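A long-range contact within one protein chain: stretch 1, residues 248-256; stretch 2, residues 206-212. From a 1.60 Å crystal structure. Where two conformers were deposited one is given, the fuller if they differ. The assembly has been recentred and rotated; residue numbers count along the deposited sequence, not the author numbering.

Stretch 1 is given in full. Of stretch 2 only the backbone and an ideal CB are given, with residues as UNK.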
ATOM      1  N   SER A 248      -3.702 -15.993  -2.956  1.00 20.34           N
ATOM      2  CA  SER A 248      -4.982 -15.505  -2.459  1.00 23.04           C
ATOM      3  C   SER A 248      -4.702 -14.237  -1.685  1.00 20.95           C
ATOM      4  O   SER A 248      -4.158 -14.289  -0.571  1.00 21.50           O
ATOM      5  CB  SER A 248      -5.654 -16.539  -1.542  1.00 21.91           C
ATOM      6  OG  SER A 248      -6.923 -16.077  -1.126  1.00 24.16           O
ATOM      7  N   TYR A 249      -5.040 -13.093  -2.282  1.00 21.47           N
ATOM      8  CA  TYR A 249      -4.765 -11.815  -1.638  1.00 19.62           C
ATOM      9  C   TYR A 249      -5.592 -11.668  -0.365  1.00 21.94           C
ATOM     10  O   TYR A 249      -6.817 -11.789  -0.401  1.00 24.97           O
ATOM     11  CB  TYR A 249      -5.096 -10.707  -2.603  1.00 21.53           C
ATOM     12  CG  TYR A 249      -4.616  -9.335  -2.217  1.00 20.63           C
ATOM     13  CD1 TYR A 249      -3.302  -8.926  -2.457  1.00 24.88           C
ATOM     14  CD2 TYR A 249      -5.482  -8.421  -1.694  1.00 28.56           C
ATOM     15  CE1 TYR A 249      -2.880  -7.640  -2.165  1.00 21.01           C
ATOM     16  CE2 TYR A 249      -5.071  -7.139  -1.372  1.00 27.46           C
ATOM     17  CZ  TYR A 249      -3.778  -6.751  -1.616  1.00 23.08           C
ATOM     18  OH  TYR A 249      -3.430  -5.470  -1.312  1.00 22.12           O
ATOM     19  N   ASN A 250      -4.926 -11.415   0.768  1.00 19.64           N
ATOM     20  CA  ASN A 250      -5.635 -11.267   2.020  1.00 19.54           C
ATOM     21  C   ASN A 250      -4.922 -10.293   2.975  1.00 20.14           C
ATOM     22  O   ASN A 250      -3.784 -10.519   3.367  1.00 20.85           O
ATOM     23  CB  ASN A 250      -5.764 -12.645   2.690  1.00 19.33           C
ATOM     24  CG  ASN A 250      -6.889 -12.713   3.713  1.00 19.43           C
ATOM     25  OD1 ASN A 250      -6.933 -11.930   4.675  1.00 21.57           O
ATOM     26  ND2 ASN A 250      -7.822 -13.678   3.504  1.00 24.70           N
ATOM     27  N   ASN A 251      -5.644  -9.267   3.406  1.00 18.60           N
ATOM     28  CA  ASN A 251      -5.160  -8.327   4.441  1.00 18.90           C
ATOM     29  C   ASN A 251      -4.618  -9.046   5.668  1.00 19.47           C
ATOM     30  O   ASN A 251      -3.665  -8.599   6.287  1.00 19.08           O
ATOM     31  CB  ASN A 251      -6.294  -7.442   4.921  1.00 20.99           C
ATOM     32  CG  ASN A 251      -6.780  -6.465   3.871  1.00 20.16           C
ATOM     33  OD1 ASN A 251      -6.034  -6.009   3.015  1.00 22.18           O
ATOM     34  ND2 ASN A 251      -8.065  -6.150   3.939  1.00 24.49           N
ATOM     35  N   GLY A 252      -5.285 -10.112   6.063  1.00 20.96           N
ATOM     36  CA  GLY A 252      -4.906 -10.873   7.233  1.00 19.65           C
ATOM     37  C   GLY A 252      -3.498 -11.369   7.221  1.00 18.85           C
ATOM     38  O   GLY A 252      -2.877 -11.517   8.315  1.00 20.51           O
ATOM     39  N   SER A 253      -2.971 -11.678   6.037  1.00 17.70           N
ATOM     40  CA  SER A 253      -1.592 -12.146   5.954  1.00 18.59           C
ATOM     41  C   SER A 253      -0.617 -11.057   6.412  1.00 16.59           C
ATOM     42  O   SER A 253       0.273 -11.286   7.224  1.00 17.98           O
ATOM     43  CB  SER A 253      -1.235 -12.625   4.536  1.00 19.03           C
ATOM     44  OG  SER A 253      -2.017 -13.767   4.168  1.00 20.93           O
ATOM     45  N   THR A 254      -0.812  -9.834   5.915  1.00 16.41           N
ATOM     46  CA  THR A 254       0.009  -8.709   6.352  1.00 16.38           C
ATOM     47  C   THR A 254      -0.191  -8.410   7.844  1.00 15.20           C
ATOM     48  O   THR A 254       0.771  -8.102   8.562  1.00 19.83           O
ATOM     49  CB  THR A 254      -0.348  -7.468   5.532  1.00 16.14           C
ATOM     50  OG1 THR A 254      -0.468  -7.848   4.167  1.00 19.37           O
ATOM     51  CG2 THR A 254       0.743  -6.369   5.680  1.00 16.32           C
ATOM     52  N   GLU A 255      -1.431  -8.522   8.328  1.00 17.28           N
ATOM     53  CA  GLU A 255      -1.725  -8.250   9.746  1.00 16.53           C
ATOM     54  C   GLU A 255      -0.994  -9.250  10.616  1.00 17.06           C
ATOM     55  O   GLU A 255      -0.495  -8.880  11.696  1.00 19.90           O
ATOM     56  CB  GLU A 255      -3.206  -8.259  10.049  1.00 18.54           C
ATOM     57  CG  GLU A 255      -4.030  -7.185   9.331  1.00 17.34           C
ATOM     58  CD  GLU A 255      -3.658  -5.746   9.634  1.00 19.72           C
ATOM     59  OE1 GLU A 255      -2.893  -5.466  10.595  1.00 19.69           O
ATOM     60  OE2 GLU A 255      -4.133  -4.874   8.851  1.00 20.70           O
ATOM     61  N   THR A 256      -0.899 -10.495  10.151  1.00 18.68           N
ATOM     62  CA  THR A 256      -0.157 -11.522  10.910  1.00 17.38           C
ATOM     63  C   THR A 256       1.339 -11.171  10.990  1.00 17.51           C
ATOM     64  O   THR A 256       1.989 -11.238  12.049  1.00 17.37           O
ATOM     65  CB  THR A 256      -0.385 -12.911  10.325  1.00 16.28           C
ATOM     66  OG1 THR A 256      -1.799 -13.239  10.364  1.00 21.07           O
ATOM     67  CG2 THR A 256       0.396 -13.999  11.122  1.00 15.81           C
ATOM     68  N   UNK A 206     -15.110  -8.849   1.488  1.00 23.98           N
ATOM     69  CA  UNK A 206     -15.266  -9.186   2.901  1.00 23.17           C
ATOM     70  C   UNK A 206     -13.964  -9.055   3.702  1.00 22.06           C
ATOM     71  O   UNK A 206     -13.976  -8.661   4.852  1.00 22.73           O
ATOM     72  CB  UNK A 206     -15.801 -10.614   3.029  1.00 23.17           C
ATOM     73  N   UNK A 207     -12.828  -9.327   3.079  1.00 22.74           N
ATOM     74  CA  UNK A 207     -11.548  -9.243   3.794  0.60 24.23           C
ATOM     75  C   UNK A 207     -11.245  -7.798   4.203  1.00 22.07           C
ATOM     76  O   UNK A 207     -10.572  -7.548   5.189  1.00 23.86           O
ATOM     77  CB  UNK A 207     -10.415  -9.792   2.925  0.60 24.23           C
ATOM     78  N   UNK A 208     -11.760  -6.831   3.430  1.00 22.17           N
ATOM     79  CA  UNK A 208     -11.656  -5.444   3.813  1.00 20.84           C
ATOM     80  C   UNK A 208     -12.732  -5.062   4.882  1.00 19.12           C
ATOM     81  O   UNK A 208     -12.425  -4.423   5.872  1.00 20.40           O
ATOM     82  CB  UNK A 208     -11.793  -4.564   2.569  1.00 20.84           C
ATOM     83  N   UNK A 209     -13.997  -5.432   4.635  1.00 22.35           N
ATOM     84  CA  UNK A 209     -15.111  -5.170   5.549  1.00 21.13           C
ATOM     85  C   UNK A 209     -14.730  -5.651   6.951  1.00 19.62           C
ATOM     86  O   UNK A 209     -14.854  -4.918   7.920  1.00 21.00           O
ATOM     87  CB  UNK A 209     -16.390  -5.858   5.067  1.00 21.13           C
ATOM     88  N   UNK A 210     -14.201  -6.861   7.035  1.00 19.31           N
ATOM     89  CA  UNK A 210     -13.865  -7.443   8.346  1.00 19.91           C
ATOM     90  C   UNK A 210     -12.768  -6.686   9.068  1.00 19.81           C
ATOM     91  O   UNK A 210     -12.833  -6.490  10.293  1.00 21.10           O
ATOM     92  CB  UNK A 210     -13.437  -8.902   8.177  1.00 19.91           C
ATOM     93  N   UNK A 211     -11.776  -6.212   8.319  1.00 17.97           N
ATOM     94  CA  UNK A 211     -10.698  -5.442   8.947  1.00 19.94           C
ATOM     95  C   UNK A 211     -11.241  -4.145   9.470  1.00 16.87           C
ATOM     96  O   UNK A 211     -10.931  -3.730  10.571  1.00 20.20           O
ATOM     97  CB  UNK A 211      -9.555  -5.179   7.965  1.00 19.94           C
ATOM     98  N   UNK A 212     -12.107  -3.505   8.679  1.00 18.55           N
ATOM     99  CA  UNK A 212     -12.706  -2.268   9.144  1.00 19.83           C
ATOM    100  C   UNK A 212     -13.702  -2.462  10.324  1.00 21.45           C
ATOM    101  O   UNK A 212     -13.699  -1.660  11.232  1.00 20.37           O
ATOM    102  CB  UNK A 212     -13.420  -1.594   7.970  1.00 19.83           C
TER

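Stretch 2 is one helix, its axis at 45° to the helix that begins near N251 and no closer to it than 10.8 Å.

Position 206 has helical backbone angles, and nothing of stretch 1 lies within 5.5 Å of its ideal CB, so this contact sets no preference. The deposited residue is N206, whose OD1 accepts from the side chain one turn on, at 210.

Position 207 points toward stretch 1. Its ideal CB lies 4.4 Å from N250 OD1 and 4.5 Å from N251 ND2, and beyond it are a backbone acceptor, Y249 O, and a backbone donor, N251 N, free at the start of a helix. A long side chain carrying both polarities suits best; a carboxylate could serve the donor but would have nothing to give Y249 O. The residue is Q207, with chi1 p and chi2 t. Its amide reads the backbone twice: N251 N donates to Q207 OE1 at 2.8 Å, and Q207 NE2 donates to Y249 O at 2.9 Å. The backbone joins in, since N251 ND2 makes a weak hydrogen bond to Q207 O at 3.1 Å.

Position 208 directs its CA-to-CB bond away, yet the ideal CB is only 4.3 Å from N251 ND2. A short acceptor able to turn back would suit: aspartate, asparagine or perhaps serine. D208, with chi1 m, does so, and N251 ND2 donates to D208 OD1 at 2.8 Å with a nearly straight angle of 168°. Water 2 donates to both D208 OD1 and N251 OD1, bridging the same two side chains.

Position 209 points away, so stretch 1 asks nothing of it. It is A209.

Position 210 points sideways with no atom of stretch 1 near its ideal CB, leaving many side chains possible. Q210 donates from NE2 to N206 OD1 at 3.0 Å.

Position 211 again points toward stretch 1, one turn after 207, with its ideal CB 4.4 Å from N251 ND2 and the E255 side chain farther along. A medium aliphatic could pack here, while a long polar or basic side chain might seek the carboxylate. The residue is L211, chi1 t and chi2 p: L211 CD1 lies 3.4 Å from E255 OE2, and L211 CD2 lies 4.0 Å from N251 ND2. It packs against polar groups whose hydrogen bonds are met by other partners.

Position 212 points sideways and beyond contact range, so its choice is free here; it is Y212.

Stretch 2 (206-212) NQDAQLY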
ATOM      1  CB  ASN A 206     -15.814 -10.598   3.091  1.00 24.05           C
ATOM      2  CG  ASN A 206     -16.292 -10.825   4.502  1.00 19.81           C
ATOM      3  OD1 ASN A 206     -16.971  -9.956   5.076  1.00 23.38           O
ATOM      4  ND2 ASN A 206     -15.917 -11.960   5.096  1.00 23.32           N
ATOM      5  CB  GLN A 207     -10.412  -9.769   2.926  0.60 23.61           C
ATOM      6  CG  GLN A 207     -10.044  -8.851   1.771  0.60 24.56           C
ATOM      7  CD  GLN A 207      -8.806  -9.302   1.070  0.60 27.91           C
ATOM      8  OE1 GLN A 207      -7.699  -9.127   1.573  0.60 30.16           O
ATOM      9  NE2 GLN A 207      -8.976  -9.874  -0.093  0.60 27.91           N
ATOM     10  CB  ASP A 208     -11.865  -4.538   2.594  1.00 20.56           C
ATOM     11  CG  ASP A 208     -10.658  -4.452   1.679  1.00 26.86           C
ATOM     12  OD1 ASP A 208      -9.511  -4.527   2.129  1.00 26.93           O
ATOM     13  OD2 ASP A 208     -10.863  -4.229   0.485  1.00 40.02           O
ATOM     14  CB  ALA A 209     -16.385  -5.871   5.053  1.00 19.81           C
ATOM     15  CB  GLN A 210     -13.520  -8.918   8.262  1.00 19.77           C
ATOM     16  CG  GLN A 210     -14.706  -9.801   7.855  1.00 23.50           C
ATOM     17  CD  GLN A 210     -15.964  -9.546   8.668  1.00 23.08           C
ATOM     18  OE1 GLN A 210     -15.937  -9.650   9.891  1.00 23.80           O
ATOM     19  NE2 GLN A 210     -17.067  -9.179   7.989  1.00 23.32           N
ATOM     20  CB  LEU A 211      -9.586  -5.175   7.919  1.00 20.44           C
ATOM     21  CG  LEU A 211      -8.405  -4.295   8.381  1.00 21.02           C
ATOM     22  CD1 LEU A 211      -7.537  -5.123   9.325  1.00 23.52           C
ATOM     23  CD2 LEU A 211      -7.622  -3.764   7.172  1.00 23.92           C
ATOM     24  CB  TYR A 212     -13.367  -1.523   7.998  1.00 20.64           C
ATOM     25  CG  TYR A 212     -12.429  -1.142   6.854  1.00 20.41           C
ATOM     26  CD1 TYR A 212     -11.074  -0.919   7.063  1.00 21.83           C
ATOM     27  CD2 TYR A 212     -12.921  -0.902   5.599  1.00 19.99           C
ATOM     28  CE1 TYR A 212     -10.233  -0.553   6.036  1.00 22.28           C
ATOM     29  CE2 TYR A 212     -12.078  -0.573   4.545  1.00 22.78           C
ATOM     30  CZ  TYR A 212     -10.754  -0.354   4.765  1.00 21.98           C
ATOM     31  OH  TYR A 212      -9.945  -0.001   3.713  1.00 24.25           O
TER
HETATM   32  O   HOH W   1      -8.681  -9.254   6.079  1.00 28.24           O
HETATM   33  O   HOH W   2      -7.469  -5.519   0.450  1.00 34.45           O
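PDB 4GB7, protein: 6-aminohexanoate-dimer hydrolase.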